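Local coordinates for protein putative glucoamylase (Bacteroides fragilis NCTC 9343, PDB 3EU8) that is of unproven function but probably hydrolyses alpha-glucosidic linkages as a member of the six-hairpin glycosidases, at residues T14-D19 and H358-G363; Y295-P300 and Y306-W311; D364-F367 and G371-D374; I78-V83 and M398-R403. All blocks are in the same frame, centred on the assembly; numbering follows the deposited sequence.

Interaction 1: T14-D19 and H358-G363; sequences TSLTDD and HLYEMG. With K (potassium ion), chain E; EDO (1,2-ethanediol), chain O.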
# COMPACT_ATOMS: atom_id res chain seq x y z
N THR A 14 10.43 -31.60 7.41
CA THR A 14 10.56 -31.01 6.07
C THR A 14 9.76 -29.70 6.04
O THR A 14 8.70 -29.61 6.67
CB THR A 14 10.06 -32.05 5.02
OG1 THR A 14 10.94 -33.19 4.99
CG2 THR A 14 9.94 -31.47 3.62
N SER A 15 10.27 -28.67 5.36
CA SER A 15 9.61 -27.36 5.23
C SER A 15 8.28 -27.40 4.49
O SER A 15 8.07 -28.25 3.62
CB SER A 15 10.50 -26.39 4.46
OG SER A 15 11.69 -26.22 5.17
N LEU A 16 7.40 -26.45 4.82
CA LEU A 16 6.20 -26.18 4.02
C LEU A 16 6.60 -25.96 2.58
O LEU A 16 7.65 -25.39 2.30
CB LEU A 16 5.45 -24.92 4.52
CG LEU A 16 4.74 -24.98 5.87
CD1 LEU A 16 4.20 -23.59 6.26
CD2 LEU A 16 3.59 -26.00 5.84
N THR A 17 5.80 -26.45 1.65
CA THR A 17 5.94 -26.02 0.26
C THR A 17 5.72 -24.49 0.20
O THR A 17 5.13 -23.90 1.11
CB THR A 17 4.92 -26.71 -0.66
OG1 THR A 17 3.61 -26.29 -0.30
CG2 THR A 17 5.05 -28.27 -0.57
N ASP A 18 6.16 -23.86 -0.88
CA ASP A 18 5.94 -22.44 -1.09
C ASP A 18 4.44 -22.13 -1.10
O ASP A 18 4.01 -21.11 -0.54
CB ASP A 18 6.53 -22.01 -2.43
CG ASP A 18 8.04 -21.98 -2.44
OD1 ASP A 18 8.69 -22.00 -1.36
OD2 ASP A 18 8.57 -21.92 -3.55
N ASP A 19 3.66 -23.00 -1.74
CA ASP A 19 2.23 -22.76 -1.91
C ASP A 19 1.53 -22.83 -0.55
O ASP A 19 0.67 -22.02 -0.29
CB ASP A 19 1.60 -23.78 -2.88
CG ASP A 19 1.77 -23.41 -4.37
OD1 ASP A 19 2.47 -22.42 -4.70
OD2 ASP A 19 1.17 -24.12 -5.21
N HIS A 358 12.21 -18.21 6.15
CA HIS A 358 13.11 -17.92 7.26
C HIS A 358 12.41 -17.18 8.41
O HIS A 358 12.61 -17.49 9.60
CB HIS A 358 14.33 -17.14 6.73
CG HIS A 358 15.31 -16.73 7.79
ND1 HIS A 358 16.31 -17.56 8.27
CD2 HIS A 358 15.47 -15.55 8.44
CE1 HIS A 358 17.00 -16.92 9.20
NE2 HIS A 358 16.51 -15.70 9.32
N LEU A 359 11.55 -16.24 8.08
CA LEU A 359 10.77 -15.55 9.08
C LEU A 359 9.77 -16.49 9.74
O LEU A 359 9.65 -16.48 10.97
CB LEU A 359 10.06 -14.35 8.44
CG LEU A 359 10.94 -13.18 7.95
CD1 LEU A 359 9.96 -12.14 7.42
CD2 LEU A 359 11.92 -12.64 9.02
N TYR A 360 9.07 -17.31 8.96
CA TYR A 360 8.15 -18.32 9.51
C TYR A 360 8.88 -19.28 10.53
O TYR A 360 8.33 -19.64 11.58
CB TYR A 360 7.51 -19.11 8.35
CG TYR A 360 6.48 -20.15 8.76
CD1 TYR A 360 6.86 -21.43 9.13
CD2 TYR A 360 5.12 -19.85 8.73
CE1 TYR A 360 5.92 -22.39 9.52
CE2 TYR A 360 4.16 -20.81 9.10
CZ TYR A 360 4.56 -22.07 9.49
OH TYR A 360 3.61 -23.01 9.84
N GLU A 361 10.10 -19.66 10.20
CA GLU A 361 10.90 -20.52 11.05
C GLU A 361 11.37 -19.86 12.35
O GLU A 361 11.72 -20.57 13.29
CB GLU A 361 12.12 -21.04 10.27
CG GLU A 361 11.76 -22.14 9.25
CD GLU A 361 12.73 -22.21 8.07
OE1 GLU A 361 13.93 -21.90 8.26
OE2 GLU A 361 12.28 -22.58 6.96
N MSE A 362 11.34 -18.53 12.44
CA MSE A 362 11.58 -17.83 13.71
C MSE A 362 10.46 -18.05 14.73
O MSE A 362 10.62 -17.75 15.90
CB MSE A 362 11.71 -16.34 13.47
CG MSE A 362 12.96 -16.01 12.69
SE MSE A 362 13.24 -14.14 12.39
CE MSE A 362 14.54 -14.36 11.12
N GLY A 363 9.31 -18.53 14.27
CA GLY A 363 8.19 -18.87 15.17
C GLY A 363 7.33 -17.72 15.64
O GLY A 363 7.31 -16.63 15.04
K K E . 6.56 -30.97 5.99
C1 EDO O . 9.22 -24.13 7.38
O1 EDO O . 8.13 -25.04 7.30
C2 EDO O . 9.30 -23.41 6.05
O2 EDO O . 8.83 -22.08 6.21
O HOH W 1 5.94 -29.95 3.21
O HOH W 2 6.30 -33.46 4.27
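Leu16 lays its CD1 methyl over one face of the Tyr360 ring, and this is the close-packed part of an otherwise sparse surface contact. The methyl sits 4.0 Å from the ring centroid and 27° off the ring normal, a CH-pi contact displaced toward the hydroxyl end, where Leu16 CD1 comes within 3.6 Å of Tyr360 CZ. Tyr360 reaches it because its CG stands anti to the backbone N (chi1 -177°), which swings the ring out from the last turns of helix 349-361. Leu21 of helix 18-34 touches both side chains and extends the apolar patch.

Toward solvent the fit is loose. Ser15 OG and Glu361 OE2 stay 4.1 Å apart, and a 1,2-ethanediol, probably from the crystallisation liquor, fills the gap beside Glu361 and Tyr360. Its O1 accepts a nearly straight bond from Leu16 N at 2.9 Å. Farther out, Thr14 O binds a potassium ion at 2.6 Å together with Ser11, while Thr17 OG1 caps the following helix through Ala20 N.

No hydrogen bond joins the two segments directly; the N-terminal arm meets helix 349-361 mainly through one apolar touch, so it is probably only lightly held by these two segments.

Interaction 2: Y295-P300 and Y306-W311; sequences YCIRNP and YGPDCW. With EDO (1,2-ethanediol), chain P.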
# COMPACT_ATOMS: atom_id res chain seq x y z
N TYR A 295 21.93 -4.02 0.25
CA TYR A 295 22.41 -3.28 1.43
C TYR A 295 22.39 -4.17 2.68
O TYR A 295 23.33 -4.14 3.46
CB TYR A 295 21.61 -2.00 1.67
CG TYR A 295 21.91 -1.40 3.01
CD1 TYR A 295 21.23 -1.83 4.15
CD2 TYR A 295 22.90 -0.45 3.16
CE1 TYR A 295 21.54 -1.32 5.40
CE2 TYR A 295 23.19 0.07 4.39
CZ TYR A 295 22.53 -0.36 5.50
OH TYR A 295 22.88 0.17 6.73
N CYS A 296 21.34 -4.97 2.82
CA CYS A 296 21.17 -5.86 3.98
C CYS A 296 22.17 -7.01 3.99
O CYS A 296 22.64 -7.40 5.05
CB CYS A 296 19.73 -6.43 4.02
SG CYS A 296 18.46 -5.22 4.39
N ILE A 297 22.50 -7.55 2.82
CA ILE A 297 23.52 -8.57 2.69
C ILE A 297 24.94 -8.00 3.01
O ILE A 297 25.79 -8.66 3.66
CB ILE A 297 23.50 -9.20 1.25
CG1 ILE A 297 22.21 -10.01 1.02
CG2 ILE A 297 24.71 -10.13 1.04
CD1 ILE A 297 22.17 -10.74 -0.33
N ARG A 298 25.19 -6.79 2.56
CA ARG A 298 26.45 -6.14 2.85
C ARG A 298 26.52 -5.84 4.38
O ARG A 298 27.54 -6.04 4.99
CB ARG A 298 26.59 -4.89 1.98
CG ARG A 298 27.95 -4.16 2.09
CD ARG A 298 28.09 -3.17 1.00
NE ARG A 298 27.18 -2.06 1.20
CZ ARG A 298 27.45 -0.99 1.95
NH1 ARG A 298 28.59 -0.91 2.62
NH2 ARG A 298 26.56 -0.01 2.06
N ASN A 299 25.43 -5.37 4.98
CA ASN A 299 25.32 -5.23 6.43
C ASN A 299 26.47 -4.43 7.07
O ASN A 299 27.11 -4.89 8.03
CB ASN A 299 25.17 -6.63 7.09
CG ASN A 299 24.73 -6.57 8.55
OD1 ASN A 299 24.25 -5.54 9.03
ND2 ASN A 299 24.89 -7.69 9.27
N PRO A 300 26.71 -3.21 6.56
CA PRO A 300 27.82 -2.41 7.07
C PRO A 300 27.73 -1.98 8.54
O PRO A 300 28.72 -1.53 9.08
CB PRO A 300 27.77 -1.16 6.18
CG PRO A 300 26.38 -1.07 5.76
CD PRO A 300 25.98 -2.48 5.52
N TYR A 306 20.97 -10.08 9.57
CA TYR A 306 20.85 -9.58 8.18
C TYR A 306 21.56 -10.55 7.26
O TYR A 306 22.62 -11.06 7.60
CB TYR A 306 21.50 -8.21 8.01
CG TYR A 306 20.75 -7.00 8.51
CD1 TYR A 306 19.82 -7.09 9.55
CD2 TYR A 306 21.02 -5.74 7.96
CE1 TYR A 306 19.17 -5.97 10.03
CE2 TYR A 306 20.37 -4.60 8.41
CZ TYR A 306 19.43 -4.72 9.46
OH TYR A 306 18.78 -3.61 9.93
N GLY A 307 21.00 -10.78 6.07
CA GLY A 307 21.64 -11.66 5.09
C GLY A 307 20.67 -12.01 3.97
O GLY A 307 19.61 -11.41 3.86
N PRO A 308 21.04 -12.97 3.12
CA PRO A 308 20.21 -13.35 1.97
C PRO A 308 18.81 -13.85 2.35
O PRO A 308 17.88 -13.71 1.58
CB PRO A 308 21.02 -14.47 1.29
CG PRO A 308 22.44 -14.21 1.71
CD PRO A 308 22.31 -13.73 3.15
N ASP A 309 18.68 -14.43 3.53
CA ASP A 309 17.42 -14.99 3.98
C ASP A 309 16.68 -14.04 4.91
O ASP A 309 15.63 -14.39 5.42
CB ASP A 309 17.67 -16.32 4.72
CG ASP A 309 18.36 -17.34 3.81
OD1 ASP A 309 18.09 -17.32 2.58
OD2 ASP A 309 19.18 -18.13 4.31
N CYS A 310 17.25 -12.86 5.14
CA CYS A 310 16.65 -11.92 6.07
C CYS A 310 17.05 -10.50 5.72
O CYS A 310 18.13 -10.06 6.09
CB CYS A 310 17.05 -12.25 7.51
SG CYS A 310 16.02 -11.43 8.70
N TRP A 311 16.19 -9.82 4.96
CA TRP A 311 16.40 -8.48 4.48
C TRP A 311 15.04 -7.83 4.33
O TRP A 311 13.99 -8.49 4.41
CB TRP A 311 17.18 -8.45 3.12
CG TRP A 311 16.57 -9.28 2.00
CD1 TRP A 311 16.83 -10.59 1.75
CD2 TRP A 311 15.61 -8.86 0.99
NE1 TRP A 311 16.08 -11.03 0.69
CE2 TRP A 311 15.31 -10.00 0.21
CE3 TRP A 311 14.93 -7.65 0.71
CZ2 TRP A 311 14.39 -9.97 -0.86
CZ3 TRP A 311 14.02 -7.62 -0.33
CH2 TRP A 311 13.77 -8.77 -1.13
C1 EDO P . 21.23 -15.00 8.18
O1 EDO P . 20.84 -16.04 9.08
C2 EDO P . 20.05 -14.67 7.29
O2 EDO P . 20.47 -14.59 5.93
O HOH W 3 25.09 -10.31 5.71
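Cys296 packs against Tyr306 and Trp311 where helix 281-298 ends and the chain doubles back, its helical course broken at Asn299 by a positive phi; the returning segment contains a type I beta turn from Gly307 to Cys310. Both segments lie inside the putative glucoamylase family region.

Apolar packing dominates. Cys296 CB meets Trp311 CB at 3.4 Å, while the indole itself leads away to Thr289 and Arg293 of the same helix and to helix 349-361. Ile297 sends CD1 across the Pro308 ring at about a right angle, 4.0 Å from CG, and its CG1 rests on the peptide joining Gly307 to Pro308.

A sulfur-aromatic contact adds to this: Cys296 SG stands 4.9 Å from the Tyr306 ring centroid, approaching obliquely at 32° from the normal.

Polar groups contribute without any direct hydrogen bond between the segments. Asn299 OD1 approaches Tyr306 CD2 obliquely at 3.4 Å, amide and ring planes 27° apart, and Asn299 ND2 is held by Tyr303 O. Asp332 takes the Tyr306 hydroxyl through OD1 and that of Tyr295 through OD2, tying the ring to the helix from its far end. One water donates to both Ile297 O and Tyr306 O, the second bond being the longer. Nearest of all is the approach of Cys296 O to Tyr306 CB, 3.3 Å, with that oxygen close to the plane of the ring.

Interaction 3: D364-F367 and G371-D374; sequences DKVF and GFYD. With EDO (1,2-ethanediol), chain B.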
# COMPACT_ATOMS: atom_id res chain seq x y z
N ASP A 364 6.61 -17.99 16.73
CA ASP A 364 5.69 -17.08 17.40
C ASP A 364 6.19 -15.65 17.62
O ASP A 364 5.40 -14.73 17.76
CB ASP A 364 5.42 -17.60 18.85
CG ASP A 364 4.47 -18.76 18.90
OD1 ASP A 364 3.87 -19.11 17.86
OD2 ASP A 364 4.31 -19.31 20.02
N LYS A 365 7.48 -15.48 17.79
CA LYS A 365 8.01 -14.18 18.13
C LYS A 365 7.84 -13.23 16.97
O LYS A 365 7.79 -12.03 17.18
CB LYS A 365 9.47 -14.23 18.64
CG LYS A 365 10.54 -14.69 17.68
CD LYS A 365 11.92 -14.69 18.36
CE LYS A 365 13.09 -15.22 17.48
NZ LYS A 365 13.02 -16.68 17.18
N VAL A 366 7.71 -13.79 15.76
CA VAL A 366 7.57 -13.04 14.50
C VAL A 366 6.28 -13.29 13.72
O VAL A 366 5.78 -12.39 13.06
CB VAL A 366 8.85 -13.34 13.65
CG1 VAL A 366 8.72 -12.92 12.20
CG2 VAL A 366 10.00 -12.63 14.31
N PHE A 367 5.75 -14.52 13.80
CA PHE A 367 4.57 -14.93 13.07
C PHE A 367 3.43 -15.15 14.02
O PHE A 367 3.35 -16.17 14.70
CB PHE A 367 4.88 -16.18 12.23
CG PHE A 367 3.81 -16.51 11.23
CD1 PHE A 367 3.60 -15.69 10.14
CD2 PHE A 367 3.03 -17.67 11.37
CE1 PHE A 367 2.61 -15.99 9.21
CE2 PHE A 367 2.04 -17.98 10.46
CZ PHE A 367 1.83 -17.14 9.37
N GLY A 371 -0.72 -12.97 11.13
CA GLY A 371 0.39 -12.97 10.20
C GLY A 371 1.64 -12.40 10.85
O GLY A 371 1.75 -12.32 12.06
N PHE A 372 2.59 -11.99 10.02
CA PHE A 372 3.85 -11.49 10.54
C PHE A 372 3.62 -10.18 11.25
O PHE A 372 2.88 -9.34 10.77
CB PHE A 372 4.84 -11.26 9.42
CG PHE A 372 5.27 -12.49 8.77
CD1 PHE A 372 6.21 -13.30 9.39
CD2 PHE A 372 4.73 -12.86 7.54
CE1 PHE A 372 6.61 -14.44 8.81
CE2 PHE A 372 5.13 -14.03 6.94
CZ PHE A 372 6.07 -14.82 7.58
N TYR A 373 4.26 -10.02 12.40
CA TYR A 373 4.19 -8.78 13.12
C TYR A 373 4.99 -7.73 12.35
O TYR A 373 5.76 -8.06 11.45
CB TYR A 373 4.78 -8.92 14.53
CG TYR A 373 4.01 -9.84 15.43
CD1 TYR A 373 2.66 -9.63 15.68
CD2 TYR A 373 4.64 -10.91 16.07
CE1 TYR A 373 1.94 -10.46 16.52
CE2 TYR A 373 3.91 -11.76 16.94
CZ TYR A 373 2.55 -11.51 17.17
OH TYR A 373 1.80 -12.32 18.00
N ASP A 374 4.82 -6.47 12.75
CA ASP A 374 5.25 -5.34 11.97
C ASP A 374 6.73 -5.25 11.66
O ASP A 374 7.10 -4.90 10.56
CB ASP A 374 4.83 -4.03 12.65
CG ASP A 374 4.82 -2.86 11.71
OD1 ASP A 374 4.06 -2.92 10.70
OD2 ASP A 374 5.57 -1.87 11.98
C1 EDO B . 1.25 -18.87 14.33
O1 EDO B . 1.45 -20.22 14.77
C2 EDO B . 0.20 -18.16 15.17
O2 EDO B . 0.79 -17.49 16.29
O HOH W 4 2.82 -14.45 18.67
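Phe367 and Phe372 form an antiparallel non-hydrogen-bonded pair, CA to CA 4.3 Å, in a two-stranded hairpin whose neighbouring link is a bond of 2.9 Å from Tyr373 N to Val366 O. That bond is nearly straight, 166° at the hydrogen, and the same oxygen also receives a CA-H contact from Phe372, so one carbonyl meets two groups of the opposite segment.

The paired phenylalanines put their rings on the same face of the hairpin, where they make a T-shaped contact. The edge of Phe367 points into the face of Phe372, with centroids 4.8 Å apart and planes at 61°; Phe367 CD1 stands over the centre of the Phe372 ring. The two CG atoms leave their backbones differently, that of Phe367 anti to N (chi1 -168°) and that of Phe372 beside N, and this brings the rings together. Val366 CG1 reaches the edge of the Phe372 ring at CD1, 3.8 Å away. Beyond the hairpin, Val25 of helix 18-34 touches both aromatic side chains, and helix 338-342 packs on Phe372.

Tyr373 turns its ring edge to the preceding loop: CE2 lies 3.4 Å from Asp364 O, and CD2 lies close to Lys365 O. A water in the ring plane joins the Tyr373 hydroxyl to Asp364 O.

The chemistry thus divides the hairpin between an aromatic pair that seats it against helices and a set of backbone oxygens, one bonded directly to the opposite segment and another through water.

Interaction 4: I78-V83 and M398-R403; sequences IDRGYV and MIENYR. With EDO (1,2-ethanediol), chain G; EDO (1,2-ethanediol), chain C.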
# COMPACT_ATOMS: atom_id res chain seq x y z
N ILE A 78 -12.48 -13.54 -0.61
CA ILE A 78 -13.76 -13.92 -1.24
C ILE A 78 -13.45 -14.85 -2.43
O ILE A 78 -14.08 -15.92 -2.59
CB ILE A 78 -14.57 -12.64 -1.69
CG1 ILE A 78 -14.90 -11.76 -0.47
CG2 ILE A 78 -15.86 -13.00 -2.57
CD1 ILE A 78 -15.55 -10.41 -0.74
N ASP A 79 -12.47 -14.46 -3.25
CA ASP A 79 -12.15 -15.17 -4.51
C ASP A 79 -11.63 -16.62 -4.25
O ASP A 79 -11.81 -17.52 -5.08
CB ASP A 79 -11.14 -14.33 -5.30
CG ASP A 79 -11.09 -14.66 -6.78
OD1 ASP A 79 -12.12 -14.55 -7.47
OD2 ASP A 79 -10.01 -15.03 -7.26
N ARG A 80 -10.98 -16.81 -3.10
CA ARG A 80 -10.46 -18.12 -2.66
C ARG A 80 -11.47 -18.89 -1.74
O ARG A 80 -11.19 -19.98 -1.32
CB ARG A 80 -9.17 -17.90 -1.88
CG ARG A 80 -8.11 -17.30 -2.67
CD ARG A 80 -6.73 -17.34 -2.01
NE ARG A 80 -5.76 -17.06 -3.06
CZ ARG A 80 -5.21 -17.97 -3.85
NH1 ARG A 80 -5.40 -19.27 -3.65
NH2 ARG A 80 -4.37 -17.58 -4.79
N GLY A 81 -12.60 -18.29 -1.41
CA GLY A 81 -13.56 -18.94 -0.54
C GLY A 81 -13.17 -18.94 0.94
O GLY A 81 -13.65 -19.76 1.71
N TYR A 82 -12.32 -18.00 1.36
CA TYR A 82 -11.99 -17.80 2.79
C TYR A 82 -13.26 -17.49 3.59
O TYR A 82 -13.45 -17.96 4.75
CB TYR A 82 -11.00 -16.66 2.93
CG TYR A 82 -9.55 -16.95 2.51
CD1 TYR A 82 -9.16 -18.18 1.96
CD2 TYR A 82 -8.56 -16.00 2.69
CE1 TYR A 82 -7.83 -18.42 1.61
CE2 TYR A 82 -7.24 -16.23 2.35
CZ TYR A 82 -6.86 -17.43 1.80
OH TYR A 82 -5.52 -17.65 1.45
N VAL A 83 -14.09 -16.65 2.96
CA VAL A 83 -15.46 -16.34 3.41
C VAL A 83 -16.43 -16.45 2.22
O VAL A 83 -16.03 -16.47 1.07
CB VAL A 83 -15.58 -14.89 4.07
CG1 VAL A 83 -14.76 -14.80 5.41
CG2 VAL A 83 -15.15 -13.84 3.09
N MSE A 398 -0.04 -8.57 -2.54
CA MSE A 398 1.05 -8.87 -3.43
C MSE A 398 1.29 -10.37 -3.60
O MSE A 398 1.71 -10.81 -4.69
CB MSE A 398 2.33 -8.15 -3.01
CG MSE A 398 2.36 -6.67 -3.40
SE MSE A 398 1.93 -6.24 -5.30
CE MSE A 398 3.30 -4.90 -5.51
N ILE A 399 1.05 -11.14 -2.52
CA ILE A 399 1.07 -12.61 -2.62
C ILE A 399 0.00 -13.07 -3.60
O ILE A 399 0.29 -13.90 -4.47
CB ILE A 399 0.87 -13.32 -1.28
CG1 ILE A 399 2.16 -13.22 -0.47
CG2 ILE A 399 0.48 -14.80 -1.53
CD1 ILE A 399 1.94 -13.49 0.95
N GLU A 400 -1.19 -12.49 -3.51
CA GLU A 400 -2.24 -12.80 -4.48
C GLU A 400 -1.89 -12.40 -5.91
O GLU A 400 -2.17 -13.13 -6.84
CB GLU A 400 -3.53 -12.09 -4.05
CG GLU A 400 -4.73 -12.48 -4.83
CD GLU A 400 -5.10 -13.95 -4.64
OE1 GLU A 400 -4.99 -14.46 -3.53
OE2 GLU A 400 -5.53 -14.59 -5.63
N ASN A 401 -1.31 -11.21 -6.10
CA ASN A 401 -0.94 -10.75 -7.43
C ASN A 401 0.10 -11.69 -8.10
O ASN A 401 -0.02 -12.05 -9.28
CB ASN A 401 -0.47 -9.29 -7.35
CG ASN A 401 -1.61 -8.29 -7.48
OD1 ASN A 401 -2.64 -8.58 -8.11
ND2 ASN A 401 -1.46 -7.13 -6.85
N TYR A 402 1.07 -12.13 -7.31
CA TYR A 402 2.03 -13.14 -7.74
C TYR A 402 1.37 -14.47 -8.10
O TYR A 402 1.66 -15.07 -9.12
CB TYR A 402 3.09 -13.39 -6.62
CG TYR A 402 4.03 -14.57 -6.90
CD1 TYR A 402 4.94 -14.52 -7.96
CD2 TYR A 402 3.99 -15.72 -6.11
CE1 TYR A 402 5.81 -15.59 -8.22
CE2 TYR A 402 4.85 -16.77 -6.34
CZ TYR A 402 5.77 -16.72 -7.40
OH TYR A 402 6.63 -17.80 -7.65
N ARG A 403 0.46 -14.93 -7.26
CA ARG A 403 -0.22 -16.21 -7.50
C ARG A 403 -1.24 -16.23 -8.66
O ARG A 403 -1.33 -17.21 -9.42
CB ARG A 403 -0.90 -16.62 -6.21
CG ARG A 403 0.07 -17.08 -5.15
CD ARG A 403 -0.69 -17.53 -3.95
NE ARG A 403 -0.74 -18.96 -3.84
CZ ARG A 403 -1.46 -19.61 -2.93
NH1 ARG A 403 -2.19 -18.93 -2.06
NH2 ARG A 403 -1.43 -20.93 -2.89
C1 EDO G . -13.02 -20.69 6.33
O1 EDO G . -12.70 -20.60 4.93
C2 EDO G . -12.54 -22.04 6.85
O2 EDO G . -11.14 -22.00 7.12
C1 EDO C . -7.81 -15.08 -9.67
O1 EDO C . -9.19 -15.44 -9.71
C2 EDO C . -7.47 -13.96 -10.66
O2 EDO C . -7.66 -14.34 -12.02
O HOH W 5 -7.82 -16.09 -6.07
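Arg80 and Glu400 meet in a salt bridge whose main bond, NE to OE1 at 2.8 Å, is almost perfectly straight at 177°. It uses the syn lone pair of OE1 and lies in the guanidinium plane. Arg80 NH2 adds only weak bonds to both carboxylate oxygens, the one to OE2 at 3.3 Å. The planes of the two groups are 54° apart, so the bridge is not a flat, two-pronged one. Arg80 sits at the end of helix 64-79, closed by a Schellman motif at Gly81, and its extended chain spans the gap to helix 389-404, where Glu400 bends at chi2 to present its carboxylate.

Second partners hold the acid: Gln26 NE2 reaches OE1, and Thr404 OG1 bonds to OE2. Asp79 OD2 and Glu400 OE2, 4.8 Å apart, share a water that donates to both.

Outward from the bridge, Arg403 stacks flat on the guanidinium of Arg80, the planes only 4° apart and the centres separated by 4.2 Å. Arg403 NH1 lies over one face of Arg80, offset toward its rim, and the shared water lies over the other. Asp23 forms a salt bridge with Arg403 NH1.

The guanidiniums can probably stack because each has its own carboxylate, Glu400 for Arg80 and Asp23 for Arg403, which would offset much of the repulsion; Gln26 of helix 18-34 bonds both Glu400 and Arg403.

In the fold
Three of the four contacts join on one side of the chain through helix 349-361. Its end carries interaction 1, and there Leu359 and Tyr360 pack on Phe372 and Phe367 of interaction 3, whose centre is 13 Å away; His358 and Leu359 meet the turn of interaction 2, centred 19 Å from interaction 1. Helix 18-34 connects the remainder: it begins in interaction 1, touches the hairpin of interaction 3 and reaches interaction 4, where Asp19 O lies near Arg403 NH2. Along the chain, interactions 1 and 4 cross, the local contacts 2 and 3 follow one another, and both lie within the loop closed by interaction 4. The long-range pairs thus bring N-terminal segments onto the later helices.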